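Local coordinates for 4-alpha-glucanotransferase (Aquifex aeolicus, PDB 1TZ7), which is an amylomaltase, a member of the 4-alpha-glucanotransferase family, whose fold is centred on a parallel (beta/alpha)8 barrel, at residues E45-L50 with R213-E218; R287-R292 with R309-Y314. All blocks are in the same frame, centred on the assembly; numbering follows the deposited sequence.

Both contacts flank one barrel of eight parallel strands, on opposite sides of the chain's centre. Interaction 1 joins helix 44-56, which follows the first strand, 23-27, to helix 192-218, which comes after the second, 60-62, only by way of a long helical insertion and leads into 222-227. Interaction 2, later in the chain, sets helix 287-297, before the fourth strand, 302-305, against the 3-10 turn after it, which leads into 313-318 of the separate antiparallel sheet. The centres of interactions 1 and 2 lie about 30 Å apart and their nearest atoms about 13 Å. One contact thus joins two barrel helices, while the other ties the barrel to its attached sheet.

Interaction 1. Residues E45-L50 with R213-E218; sequences EAYRFL and RRYARE
Tyr47 turns the edge of its ring into a face of Tyr215, and CD1 of Tyr47 stands above the centre of that ring, 3.4 Å from its plane. Leu50 takes a different approach, bringing its CD1 methyl to the edge of the Tyr215 ring. The setting is a (beta/alpha)8 barrel, in which helix 44-56 follows strand 23-27 and helix 192-218, reached from strand 60-62 through a long helical insertion, leads into strand 222-227. The two short segments run almost parallel, their axes 10.3 Å apart and 8° from alignment, a gap wide enough for aromatic side chains to fill.

The ring pair is a clear T-shaped stack, with centroids 4.9 Å apart and planes at 83°. The electrostatics are probably favourable, since the slightly positive C-H rim of Tyr47 faces the pi cloud of Tyr215. Tyr215 reaches across since its CG lies anti to the backbone N (chi1 -163°), on a side chain that leaves the helix pointing at its neighbour. Tyrosine suits this position: its ring supplies an apolar face, while its hydroxyl hydrogen-bonds Asp51 OD1, just beyond Leu50. Arg219 adds a cation-pi contact to the same ring.

Deeper in the interface the side chains are aliphatic. Leu50 is branched enough to touch both the Tyr215 edge and Ala216, whose small methyl lets the backbones come closest here, with the CA atoms of Leu50 and Ala216 6.3 Å apart. Leu212, a little earlier on the same helix as Tyr215, also packs on Ala46, Tyr47 and Leu50, extending the apolar seam. No hydrogen bond links the two segments, so the match of shapes joins them: Leu50 CD1 lies 3.8 Å from Tyr215 CD1, and its other methyl, CD2, is 4.0 Å from Ala216 CB.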
loop_
_atom_site.group_PDB
_atom_site.type_symbol
_atom_site.label_atom_id
_atom_site.label_comp_id
_atom_site.label_asym_id
_atom_site.label_seq_id
_atom_site.Cartn_x
_atom_site.Cartn_y
_atom_site.Cartn_z
ATOM N N GLU A 45 -5.574 18.846 -2.629
ATOM C CA GLU A 45 -5.221 18.553 -1.236
ATOM C C GLU A 45 -3.973 17.684 -1.129
ATOM O O GLU A 45 -3.263 17.730 -0.126
ATOM C CB GLU A 45 -6.390 17.873 -0.521
ATOM C CG GLU A 45 -7.572 18.791 -0.267
ATOM C CD GLU A 45 -7.177 20.059 0.458
ATOM O OE1 GLU A 45 -6.326 19.983 1.372
ATOM O OE2 GLU A 45 -7.712 21.132 0.117
ATOM N N ALA A 46 -3.718 16.884 -2.158
ATOM C CA ALA A 46 -2.463 16.153 -2.261
ATOM C C ALA A 46 -1.290 17.120 -2.409
ATOM O O ALA A 46 -0.250 16.943 -1.781
ATOM C CB ALA A 46 -2.507 15.191 -3.433
ATOM N N TYR A 47 -1.472 18.146 -3.237
ATOM C CA TYR A 47 -0.433 19.155 -3.458
ATOM C C TYR A 47 -0.217 20.018 -2.218
ATOM O O TYR A 47 0.911 20.375 -1.896
ATOM C CB TYR A 47 -0.795 20.034 -4.655
ATOM C CG TYR A 47 -0.669 19.313 -5.968
ATOM C CD1 TYR A 47 0.527 19.320 -6.674
ATOM C CD2 TYR A 47 -1.742 18.610 -6.502
ATOM C CE1 TYR A 47 0.648 18.651 -7.883
ATOM C CE2 TYR A 47 -1.633 17.937 -7.710
ATOM C CZ TYR A 47 -0.442 17.960 -8.393
ATOM O OH TYR A 47 -0.333 17.296 -9.584
ATOM N N ARG A 48 -1.304 20.343 -1.521
ATOM C CA ARG A 48 -1.224 21.097 -0.270
ATOM C C ARG A 48 -0.451 20.316 0.789
ATOM O O ARG A 48 0.276 20.897 1.586
ATOM C CB ARG A 48 -2.627 21.424 0.245
ATOM C CG ARG A 48 -2.648 22.222 1.560
ATOM C CD ARG A 48 -3.054 23.687 1.399
ATOM N NE ARG A 48 -4.404 23.832 0.849
ATOM C CZ ARG A 48 -5.528 23.615 1.537
ATOM N NH1 ARG A 48 -5.479 23.242 2.814
ATOM N NH2 ARG A 48 -6.705 23.773 0.944
ATOM N N PHE A 49 -0.618 18.996 0.789
ATOM C CA PHE A 49 0.064 18.141 1.744
ATOM C C PHE A 49 1.557 18.060 1.434
ATOM O O PHE A 49 2.379 18.090 2.335
ATOM C CB PHE A 49 -0.544 16.737 1.745
ATOM C CG PHE A 49 0.212 15.753 2.590
ATOM C CD1 PHE A 49 0.245 15.888 3.971
ATOM C CD2 PHE A 49 0.905 14.695 2.004
ATOM C CE1 PHE A 49 0.949 14.985 4.755
ATOM C CE2 PHE A 49 1.615 13.783 2.793
ATOM C CZ PHE A 49 1.637 13.928 4.158
ATOM N N LEU A 50 1.896 17.960 0.149
ATOM C CA LEU A 50 3.294 18.002 -0.278
ATOM C C LEU A 50 3.951 19.340 0.092
ATOM O O LEU A 50 5.104 19.371 0.500
ATOM C CB LEU A 50 3.404 17.758 -1.788
ATOM C CG LEU A 50 3.097 16.329 -2.265
ATOM C CD1 LEU A 50 3.234 16.235 -3.777
ATOM C CD2 LEU A 50 4.005 15.308 -1.583
ATOM N N ARG A 213 3.723 13.254 -8.621
ATOM C CA ARG A 213 5.045 12.715 -8.344
ATOM C C ARG A 213 6.151 13.710 -8.735
ATOM O O ARG A 213 7.145 13.855 -8.026
ATOM C CB ARG A 213 5.252 11.405 -9.092
ATOM C CG ARG A 213 6.665 10.942 -9.062
ATOM C CD ARG A 213 6.902 9.584 -9.636
ATOM N NE ARG A 213 8.319 9.287 -9.610
ATOM C CZ ARG A 213 8.994 8.955 -8.521
ATOM N NH1 ARG A 213 10.293 8.731 -8.597
ATOM N NH2 ARG A 213 8.368 8.836 -7.347
ATOM N N ARG A 214 5.969 14.383 -9.859
ATOM C CA ARG A 214 6.921 15.400 -10.299
ATOM C C ARG A 214 6.978 16.546 -9.296
ATOM O O ARG A 214 8.049 17.033 -8.958
ATOM C CB ARG A 214 6.534 15.935 -11.681
ATOM C CG ARG A 214 7.423 17.074 -12.171
ATOM C CD ARG A 214 7.085 17.576 -13.564
ATOM N NE ARG A 214 7.835 18.784 -13.896
ATOM C CZ ARG A 214 7.717 19.453 -15.040
ATOM N NH1 ARG A 214 8.445 20.546 -15.249
ATOM N NH2 ARG A 214 6.873 19.033 -15.977
ATOM N N TYR A 215 5.815 16.968 -8.829
ATOM C CA TYR A 215 5.722 18.016 -7.832
ATOM C C TYR A 215 6.514 17.610 -6.569
ATOM O O TYR A 215 7.277 18.398 -6.024
ATOM C CB TYR A 215 4.253 18.265 -7.492
ATOM C CG TYR A 215 3.978 19.564 -6.785
ATOM C CD1 TYR A 215 3.928 19.619 -5.398
ATOM C CD2 TYR A 215 3.743 20.737 -7.502
ATOM C CE1 TYR A 215 3.667 20.806 -4.737
ATOM C CE2 TYR A 215 3.478 21.930 -6.850
ATOM C CZ TYR A 215 3.440 21.956 -5.460
ATOM O OH TYR A 215 3.177 23.135 -4.792
ATOM N N ALA A 216 6.326 16.372 -6.130
ATOM C CA ALA A 216 7.020 15.858 -4.948
ATOM C C ALA A 216 8.540 15.810 -5.174
ATOM O O ALA A 216 9.313 16.261 -4.336
ATOM C CB ALA A 216 6.501 14.489 -4.599
ATOM N N ARG A 217 8.947 15.262 -6.315
ATOM C CA ARG A 217 10.370 15.032 -6.615
ATOM C C ARG A 217 11.165 16.346 -6.732
ATOM O O ARG A 217 12.326 16.422 -6.311
ATOM C CB ARG A 217 10.513 14.234 -7.913
ATOM C CG ARG A 217 10.110 12.765 -7.791
ATOM C CD ARG A 217 11.246 11.857 -7.340
ATOM N NE ARG A 217 11.648 12.173 -5.986
ATOM C CZ ARG A 217 12.909 12.309 -5.569
ATOM N NH1 ARG A 217 13.144 12.613 -4.302
ATOM N NH2 ARG A 217 13.932 12.137 -6.403
ATOM N N GLU A 218 10.539 17.371 -7.302
ATOM C CA GLU A 218 11.192 18.673 -7.471
ATOM C C GLU A 218 11.413 19.360 -6.126
ATOM O O GLU A 218 12.230 20.279 -6.015
ATOM C CB GLU A 218 10.359 19.574 -8.384
ATOM C CG GLU A 218 10.450 19.209 -9.853
ATOM C CD GLU A 218 9.743 20.210 -10.754
ATOM O OE1 GLU A 218 8.767 20.848 -10.293
ATOM O OE2 GLU A 218 10.161 20.354 -11.920
#

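Interaction 2. Residues R287-R292 with R309-Y314; sequences RWWIRR and RGFEAY
With its CG anti to the carbonyl carbon (chi1 -67°), Phe311 carries its ring toward Trp289, whose chi1 of -94° departs from the usual staggered value. The two side chains come from opposite directions, and Phe311 meets the indole edge-on. The result is an edge-to-face pair between the Phe311 rim and the six-membered ring of Trp289, with centroids 5.3 Å apart and planes at 73°. Phe311 CZ comes 3.7 Å from Trp289 CH2, and Phe311 CE2 is equally close to Trp289 CZ2.

Trp288 CZ3 and Arg292 CD lie over the rim of the opposite face, so the indole has neighbours on both faces. Tyr276 meets Trp289 edge-to-face, Trp278 lies nearly parallel to it, and Phe338 meets Phe311 edge-to-face, making an aromatic cluster between helix 287-297 and the turn that follows strand 302-305. Within the turn, NH2 of Arg309 makes a bent hydrogen bond to Ala313 O, 3.0 Å, and a salt bridge with Glu312 OE2.

Broad, largely apolar rings suit this buried site, and no hydrogen bond crosses between the segments. They are joined by dispersion and, probably, by the slightly positive C-H edge of Phe311 facing the indole pi cloud.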
loop_
_atom_site.group_PDB
_atom_site.type_symbol
_atom_site.label_atom_id
_atom_site.label_comp_id
_atom_site.label_asym_id
_atom_site.label_seq_id
_atom_site.Cartn_x
_atom_site.Cartn_y
_atom_site.Cartn_z
ATOM N N ARG A 287 10.756 -13.067 -13.838
ATOM C CA ARG A 287 10.488 -11.911 -14.701
ATOM C C ARG A 287 9.162 -11.210 -14.362
ATOM O O ARG A 287 9.006 -10.030 -14.618
ATOM C CB ARG A 287 10.547 -12.295 -16.191
ATOM C CG ARG A 287 9.461 -13.305 -16.669
ATOM C CD ARG A 287 9.609 -13.727 -18.173
ATOM N NE ARG A 287 10.961 -13.976 -18.479
ATOM C CZ ARG A 287 11.583 -15.150 -18.603
ATOM N NH1 ARG A 287 10.974 -16.343 -18.595
ATOM N NH2 ARG A 287 12.859 -15.088 -18.826
ATOM N N TRP A 288 8.224 -11.944 -13.768
ATOM C CA TRP A 288 6.974 -11.344 -13.290
ATOM C C TRP A 288 7.249 -10.399 -12.122
ATOM O O TRP A 288 6.725 -9.290 -12.076
ATOM C CB TRP A 288 5.988 -12.431 -12.862
ATOM C CG TRP A 288 4.661 -11.900 -12.426
ATOM C CD1 TRP A 288 3.647 -11.469 -13.228
ATOM C CD2 TRP A 288 4.196 -11.752 -11.079
ATOM N NE1 TRP A 288 2.579 -11.059 -12.465
ATOM C CE2 TRP A 288 2.890 -11.222 -11.141
ATOM C CE3 TRP A 288 4.752 -12.013 -9.819
ATOM C CZ2 TRP A 288 2.132 -10.950 -9.996
ATOM C CZ3 TRP A 288 3.996 -11.740 -8.685
ATOM C CH2 TRP A 288 2.702 -11.216 -8.784
ATOM N N TRP A 289 8.082 -10.843 -11.187
ATOM C CA TRP A 289 8.461 -10.012 -10.050
ATOM C C TRP A 289 9.285 -8.804 -10.497
ATOM O O TRP A 289 9.130 -7.710 -9.968
ATOM C CB TRP A 289 9.237 -10.837 -9.013
ATOM C CG TRP A 289 8.357 -11.387 -7.948
ATOM C CD1 TRP A 289 7.942 -12.681 -7.812
ATOM C CD2 TRP A 289 7.759 -10.659 -6.874
ATOM N NE1 TRP A 289 7.127 -12.803 -6.711
ATOM C CE2 TRP A 289 6.999 -11.574 -6.116
ATOM C CE3 TRP A 289 7.793 -9.319 -6.463
ATOM C CZ2 TRP A 289 6.281 -11.193 -4.983
ATOM C CZ3 TRP A 289 7.076 -8.945 -5.334
ATOM C CH2 TRP A 289 6.336 -9.877 -4.610
ATOM N N ILE A 290 10.153 -9.012 -11.475
ATOM C CA ILE A 290 10.918 -7.918 -12.058
ATOM C C ILE A 290 9.984 -6.874 -12.679
ATOM O O ILE A 290 10.178 -5.680 -12.499
ATOM C CB ILE A 290 11.898 -8.458 -13.117
ATOM C CG1 ILE A 290 13.064 -9.172 -12.432
ATOM C CG2 ILE A 290 12.418 -7.309 -14.016
ATOM C CD1 ILE A 290 13.831 -10.098 -13.340
ATOM N N ARG A 291 8.971 -7.339 -13.407
ATOM C CA ARG A 291 7.996 -6.437 -14.021
ATOM C C ARG A 291 7.193 -5.671 -12.960
ATOM O O ARG A 291 6.868 -4.503 -13.150
ATOM C CB ARG A 291 7.050 -7.211 -14.951
ATOM C CG ARG A 291 7.659 -7.531 -16.327
ATOM C CD ARG A 291 6.632 -7.692 -17.439
ATOM N NE ARG A 291 5.628 -8.710 -17.118
ATOM C CZ ARG A 291 5.813 -10.027 -17.255
ATOM N NH1 ARG A 291 4.839 -10.868 -16.934
ATOM N NH2 ARG A 291 6.970 -10.502 -17.715
ATOM N N ARG A 292 6.885 -6.338 -11.843
ATOM C CA ARG A 292 6.202 -5.685 -10.713
ATOM C C ARG A 292 7.025 -4.523 -10.180
ATOM O O ARG A 292 6.494 -3.455 -9.889
ATOM C CB ARG A 292 5.970 -6.682 -9.573
ATOM C CG ARG A 292 4.700 -7.442 -9.661
ATOM C CD ARG A 292 4.286 -8.078 -8.341
ATOM N NE ARG A 292 3.666 -7.113 -7.432
ATOM C CZ ARG A 292 3.362 -7.368 -6.163
ATOM N NH1 ARG A 292 2.794 -6.432 -5.418
ATOM N NH2 ARG A 292 3.624 -8.565 -5.637
ATOM N N ARG A 309 9.077 -11.630 5.124
ATOM C CA ARG A 309 9.532 -12.940 5.592
ATOM C C ARG A 309 9.054 -14.073 4.662
ATOM O O ARG A 309 9.636 -15.157 4.642
ATOM C CB ARG A 309 9.056 -13.192 7.029
ATOM C CG ARG A 309 7.576 -13.567 7.152
ATOM C CD ARG A 309 7.321 -15.058 7.262
ATOM N NE ARG A 309 8.006 -15.654 8.418
ATOM C CZ ARG A 309 9.014 -16.538 8.333
ATOM N NH1 ARG A 309 9.569 -17.014 9.435
ATOM N NH2 ARG A 309 9.465 -16.938 7.148
ATOM N N GLY A 310 7.994 -13.807 3.896
ATOM C CA GLY A 310 7.486 -14.763 2.922
ATOM C C GLY A 310 8.470 -15.107 1.799
ATOM O O GLY A 310 8.313 -16.122 1.128
ATOM N N PHE A 311 9.476 -14.256 1.592
ATOM C CA PHE A 311 10.497 -14.510 0.572
ATOM C C PHE A 311 11.514 -15.552 1.057
ATOM O O PHE A 311 12.212 -16.167 0.257
ATOM C CB PHE A 311 11.212 -13.212 0.194
ATOM C CG PHE A 311 10.326 -12.208 -0.511
ATOM C CD1 PHE A 311 10.106 -10.951 0.036
ATOM C CD2 PHE A 311 9.718 -12.523 -1.721
ATOM C CE1 PHE A 311 9.294 -10.028 -0.609
ATOM C CE2 PHE A 311 8.904 -11.602 -2.365
ATOM C CZ PHE A 311 8.696 -10.352 -1.804
ATOM N N GLU A 312 11.583 -15.743 2.373
ATOM C CA GLU A 312 12.390 -16.821 2.956
ATOM C C GLU A 312 11.563 -18.094 3.117
ATOM O O GLU A 312 11.997 -19.174 2.739
ATOM C CB GLU A 312 12.948 -16.388 4.320
ATOM C CG GLU A 312 13.991 -17.344 4.901
ATOM C CD GLU A 312 13.368 -18.488 5.696
ATOM O OE1 GLU A 312 13.909 -19.619 5.646
ATOM O OE2 GLU A 312 12.340 -18.258 6.365
ATOM N N ALA A 313 10.376 -17.951 3.695
ATOM C CA ALA A 313 9.433 -19.064 3.827
ATOM C C ALA A 313 8.023 -18.525 4.065
ATOM O O ALA A 313 7.844 -17.515 4.740
ATOM C CB ALA A 313 9.852 -19.983 4.977
ATOM N N TYR A 314 7.026 -19.205 3.506
ATOM C CA TYR A 314 5.645 -18.745 3.601
ATOM C C TYR A 314 4.729 -19.825 4.164
ATOM O O TYR A 314 4.966 -21.022 3.979
ATOM C CB TYR A 314 5.138 -18.285 2.229
ATOM C CG TYR A 314 5.015 -19.390 1.208
ATOM C CD1 TYR A 314 3.804 -20.041 1.003
ATOM C CD2 TYR A 314 6.111 -19.778 0.436
ATOM C CE1 TYR A 314 3.684 -21.049 0.066
ATOM C CE2 TYR A 314 6.002 -20.786 -0.503
ATOM C CZ TYR A 314 4.784 -21.421 -0.685
ATOM O OH TYR A 314 4.665 -22.424 -1.616
#